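Local coordinates for protein (R)-S-adenosyl-L-methionine hydrolase (Thermus thermophilus, PDB 2CW5) that hydrolyses S-adenosyl-L-methionine to adenosine and L-methionine, and lacks the chlorinase and fluorinase activity of its halogenase relatives, at residues 167-179 against 185-197. Numbering follows the deposited sequence.
Sequences PLALTEGPEGEVL and GNAITTLLRAPVG
Thr190 is gripped from both arms of the loop that folds over it: its OG1 replaces a strand carbonyl as acceptor for the backbone N of Glu177 at 2.9 Å, its own N bonds back to Glu177 O, and its carbonyl O takes the N of Thr171. The hydroxyl reaches Glu177 because OG1 sits between the backbone N and the carbonyl carbon (chi1 55°), which sends CG2 against Glu177 CG. A water bridges OG1 to Ala169 O, 2.7 Å from that carbonyl. A valine here would probably leave Glu177 N without its acceptor and break the water link to Ala169. Leu192 N returns a bond to Thr171 O, closing a single bridge between Thr171 and Leu191; the donor stands 39° out of the carbonyl plane. The turn leading out of Thr171 is an ST turn, its OG1 accepting from Gly173 N. Leu191 CD2 lies 3.7 Å from Gly173 CA, where the backbone angles by themselves call for glycine; at Gly176 a CB would run into both Leu191 CD2 and Thr190 OG1. Leu192 lays CD1 along the Thr171 backbone and 4.0 Å from Leu170 CB. Arg193 crosses Glu172 through its aliphatic part, CG being 3.6 Å from Glu172 O, while the charged ends stay apart. Leu179 N meets Ile188 O in the carbonyl plane, at 2.6 Å. Val178 and Thr189 form a non-hydrogen-bonded antiparallel pair in the hairpin of strands 175-181 and 187-189. Asn186, just before strand 187-189, probably binds the substrate, as in relatives. This hairpin belongs to the C-terminal antiparallel sheet: strand 251-254 flanks it beside 175-181, strand 231-235 beside 187-189, and helix 45-55 packs on Leu170, Leu179 and Ile188, with Arg46 salt-bridged to Glu177.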
# COMPACT_ATOMS: atom_id res chain seq x y z
N PRO C 167 21.85 0.75 -19.89
CA PRO C 167 23.22 1.29 -19.94
C PRO C 167 23.65 1.89 -18.59
O PRO C 167 23.93 3.09 -18.49
CB PRO C 167 23.12 2.34 -21.04
CG PRO C 167 21.74 2.88 -20.86
CD PRO C 167 20.93 1.61 -20.65
N LEU C 168 23.70 1.05 -17.57
CA LEU C 168 24.08 1.50 -16.23
C LEU C 168 25.42 0.89 -15.83
O LEU C 168 25.57 -0.33 -15.78
CB LEU C 168 23.01 1.09 -15.21
CG LEU C 168 21.58 1.51 -15.54
CD1 LEU C 168 20.62 0.88 -14.53
CD2 LEU C 168 21.47 3.02 -15.52
N ALA C 169 26.40 1.74 -15.55
CA ALA C 169 27.71 1.25 -15.16
C ALA C 169 28.13 1.84 -13.82
O ALA C 169 28.22 3.06 -13.68
CB ALA C 169 28.73 1.60 -16.23
N LEU C 170 28.36 0.99 -12.84
CA LEU C 170 28.82 1.47 -11.54
C LEU C 170 30.31 1.66 -11.71
O LEU C 170 30.97 0.89 -12.42
CB LEU C 170 28.52 0.43 -10.45
CG LEU C 170 27.06 -0.02 -10.42
CD1 LEU C 170 26.86 -1.01 -9.29
CD2 LEU C 170 26.13 1.20 -10.26
N THR C 171 30.88 2.68 -11.08
CA THR C 171 32.30 2.93 -11.25
C THR C 171 32.93 3.71 -10.11
O THR C 171 32.26 4.45 -9.40
CB THR C 171 32.56 3.70 -12.58
OG1 THR C 171 33.87 4.26 -12.58
CG2 THR C 171 31.54 4.81 -12.76
N GLU C 172 34.24 3.53 -9.95
CA GLU C 172 34.97 4.24 -8.91
C GLU C 172 35.03 5.71 -9.29
O GLU C 172 35.28 6.58 -8.45
CB GLU C 172 36.38 3.67 -8.77
CG GLU C 172 37.18 4.30 -7.64
CD GLU C 172 38.54 3.66 -7.47
OE1 GLU C 172 39.32 3.68 -8.44
OE2 GLU C 172 38.81 3.14 -6.37
N GLY C 173 34.81 5.99 -10.57
CA GLY C 173 34.83 7.37 -11.03
C GLY C 173 36.08 7.78 -11.79
O GLY C 173 36.76 6.93 -12.37
N PRO C 174 36.42 9.08 -11.78
CA PRO C 174 35.68 10.14 -11.09
C PRO C 174 34.33 10.53 -11.71
O PRO C 174 33.53 11.22 -11.08
CB PRO C 174 36.67 11.30 -11.09
CG PRO C 174 37.38 11.11 -12.39
CD PRO C 174 37.66 9.62 -12.37
N GLU C 175 34.08 10.08 -12.94
CA GLU C 175 32.84 10.41 -13.63
C GLU C 175 31.75 9.34 -13.52
O GLU C 175 31.97 8.18 -13.84
CB GLU C 175 33.13 10.68 -15.11
CG GLU C 175 33.43 9.43 -15.94
CD GLU C 175 34.58 8.61 -15.38
OE1 GLU C 175 35.73 9.12 -15.37
OE2 GLU C 175 34.35 7.45 -14.96
N GLY C 176 30.58 9.76 -13.06
CA GLY C 176 29.46 8.84 -12.93
C GLY C 176 28.21 9.60 -13.35
O GLY C 176 28.32 10.63 -14.01
N GLU C 177 27.04 9.11 -12.97
CA GLU C 177 25.81 9.81 -13.34
C GLU C 177 24.74 9.57 -12.29
O GLU C 177 24.88 8.69 -11.45
CB GLU C 177 25.29 9.32 -14.69
CG GLU C 177 24.69 7.91 -14.63
CD GLU C 177 24.05 7.48 -15.94
OE1 GLU C 177 24.78 7.00 -16.83
OE2 GLU C 177 22.82 7.63 -16.08
N VAL C 178 23.68 10.38 -12.32
CA VAL C 178 22.59 10.18 -11.39
C VAL C 178 21.82 8.97 -11.90
O VAL C 178 21.33 8.97 -13.03
CB VAL C 178 21.64 11.41 -11.33
CG1 VAL C 178 20.45 11.09 -10.44
CG2 VAL C 178 22.39 12.63 -10.79
N LEU C 179 21.73 7.94 -11.07
CA LEU C 179 21.03 6.71 -11.44
C LEU C 179 19.52 6.86 -11.31
O LEU C 179 18.77 6.58 -12.25
CB LEU C 179 21.49 5.55 -10.55
CG LEU C 179 20.74 4.21 -10.71
CD1 LEU C 179 20.96 3.66 -12.12
CD2 LEU C 179 21.26 3.21 -9.68
N GLY C 185 13.61 12.14 -2.46
CA GLY C 185 14.24 13.04 -3.41
C GLY C 185 15.75 12.96 -3.38
O GLY C 185 16.42 13.75 -4.04
N ASN C 186 16.30 12.02 -2.61
CA ASN C 186 17.74 11.84 -2.54
C ASN C 186 18.17 11.29 -3.89
O ASN C 186 17.47 10.47 -4.48
CB ASN C 186 18.13 10.81 -1.46
CG ASN C 186 17.80 11.26 -0.06
OD1 ASN C 186 18.02 12.41 0.31
ND2 ASN C 186 17.27 10.34 0.75
N ALA C 187 19.31 11.74 -4.39
CA ALA C 187 19.79 11.27 -5.68
C ALA C 187 20.78 10.12 -5.49
O ALA C 187 21.74 10.24 -4.72
CB ALA C 187 20.45 12.41 -6.43
N ILE C 188 20.53 9.02 -6.18
CA ILE C 188 21.41 7.86 -6.13
C ILE C 188 22.30 7.95 -7.36
O ILE C 188 21.79 8.11 -8.47
CB ILE C 188 20.62 6.53 -6.21
CG1 ILE C 188 19.50 6.52 -5.17
CG2 ILE C 188 21.57 5.35 -6.03
CD1 ILE C 188 19.97 6.60 -3.72
N THR C 189 23.62 7.87 -7.18
CA THR C 189 24.53 7.95 -8.32
C THR C 189 25.15 6.60 -8.60
O THR C 189 24.95 5.64 -7.84
CB THR C 189 25.67 8.97 -8.07
OG1 THR C 189 26.65 8.39 -7.20
CG2 THR C 189 25.11 10.26 -7.44
N THR C 190 25.91 6.52 -9.68
CA THR C 190 26.57 5.28 -10.09
C THR C 190 27.98 5.19 -9.51
O THR C 190 28.71 4.24 -9.79
CB THR C 190 26.65 5.19 -11.63
OG1 THR C 190 27.30 6.36 -12.14
CG2 THR C 190 25.27 5.07 -12.24
N LEU C 191 28.37 6.18 -8.71
CA LEU C 191 29.71 6.20 -8.11
C LEU C 191 29.83 5.23 -6.94
O LEU C 191 28.97 5.19 -6.06
CB LEU C 191 30.07 7.61 -7.65
CG LEU C 191 30.31 8.62 -8.77
CD1 LEU C 191 30.63 9.98 -8.16
CD2 LEU C 191 31.47 8.15 -9.64
N LEU C 192 30.92 4.47 -6.92
CA LEU C 192 31.17 3.49 -5.85
C LEU C 192 31.99 4.03 -4.69
O LEU C 192 32.11 3.38 -3.65
CB LEU C 192 31.86 2.26 -6.43
CG LEU C 192 30.96 1.45 -7.36
CD1 LEU C 192 31.79 0.45 -8.15
CD2 LEU C 192 29.88 0.74 -6.53
N ARG C 193 32.56 5.22 -4.84
CA ARG C 193 33.33 5.77 -3.75
C ARG C 193 32.93 7.20 -3.41
O ARG C 193 32.48 7.96 -4.27
CB ARG C 193 34.83 5.69 -4.05
CG ARG C 193 35.39 6.85 -4.84
CD ARG C 193 36.88 6.99 -4.57
NE ARG C 193 37.43 8.24 -5.08
CZ ARG C 193 38.65 8.69 -4.82
NH1 ARG C 193 39.46 7.98 -4.03
NH2 ARG C 193 39.07 9.84 -5.33
N ALA C 194 33.10 7.56 -2.14
CA ALA C 194 32.77 8.89 -1.66
C ALA C 194 33.91 9.32 -0.74
O ALA C 194 33.83 9.16 0.47
CB ALA C 194 31.45 8.85 -0.89
N PRO C 195 34.98 9.88 -1.33
CA PRO C 195 36.16 10.35 -0.59
C PRO C 195 35.88 11.29 0.57
O PRO C 195 35.18 12.30 0.42
CB PRO C 195 37.01 11.00 -1.69
CG PRO C 195 35.97 11.52 -2.64
CD PRO C 195 35.02 10.36 -2.72
N VAL C 196 36.42 10.94 1.73
CA VAL C 196 36.26 11.73 2.94
C VAL C 196 36.81 13.14 2.75
O VAL C 196 37.93 13.32 2.27
CB VAL C 196 36.98 11.07 4.14
CG1 VAL C 196 36.28 9.78 4.52
CG2 VAL C 196 38.43 10.78 3.77
N GLY C 197 36.01 14.14 3.12
CA GLY C 197 36.43 15.52 2.98
C GLY C 197 36.46 16.03 1.55
O GLY C 197 36.77 17.20 1.31
O HOH W 1 28.26 5.65 -14.50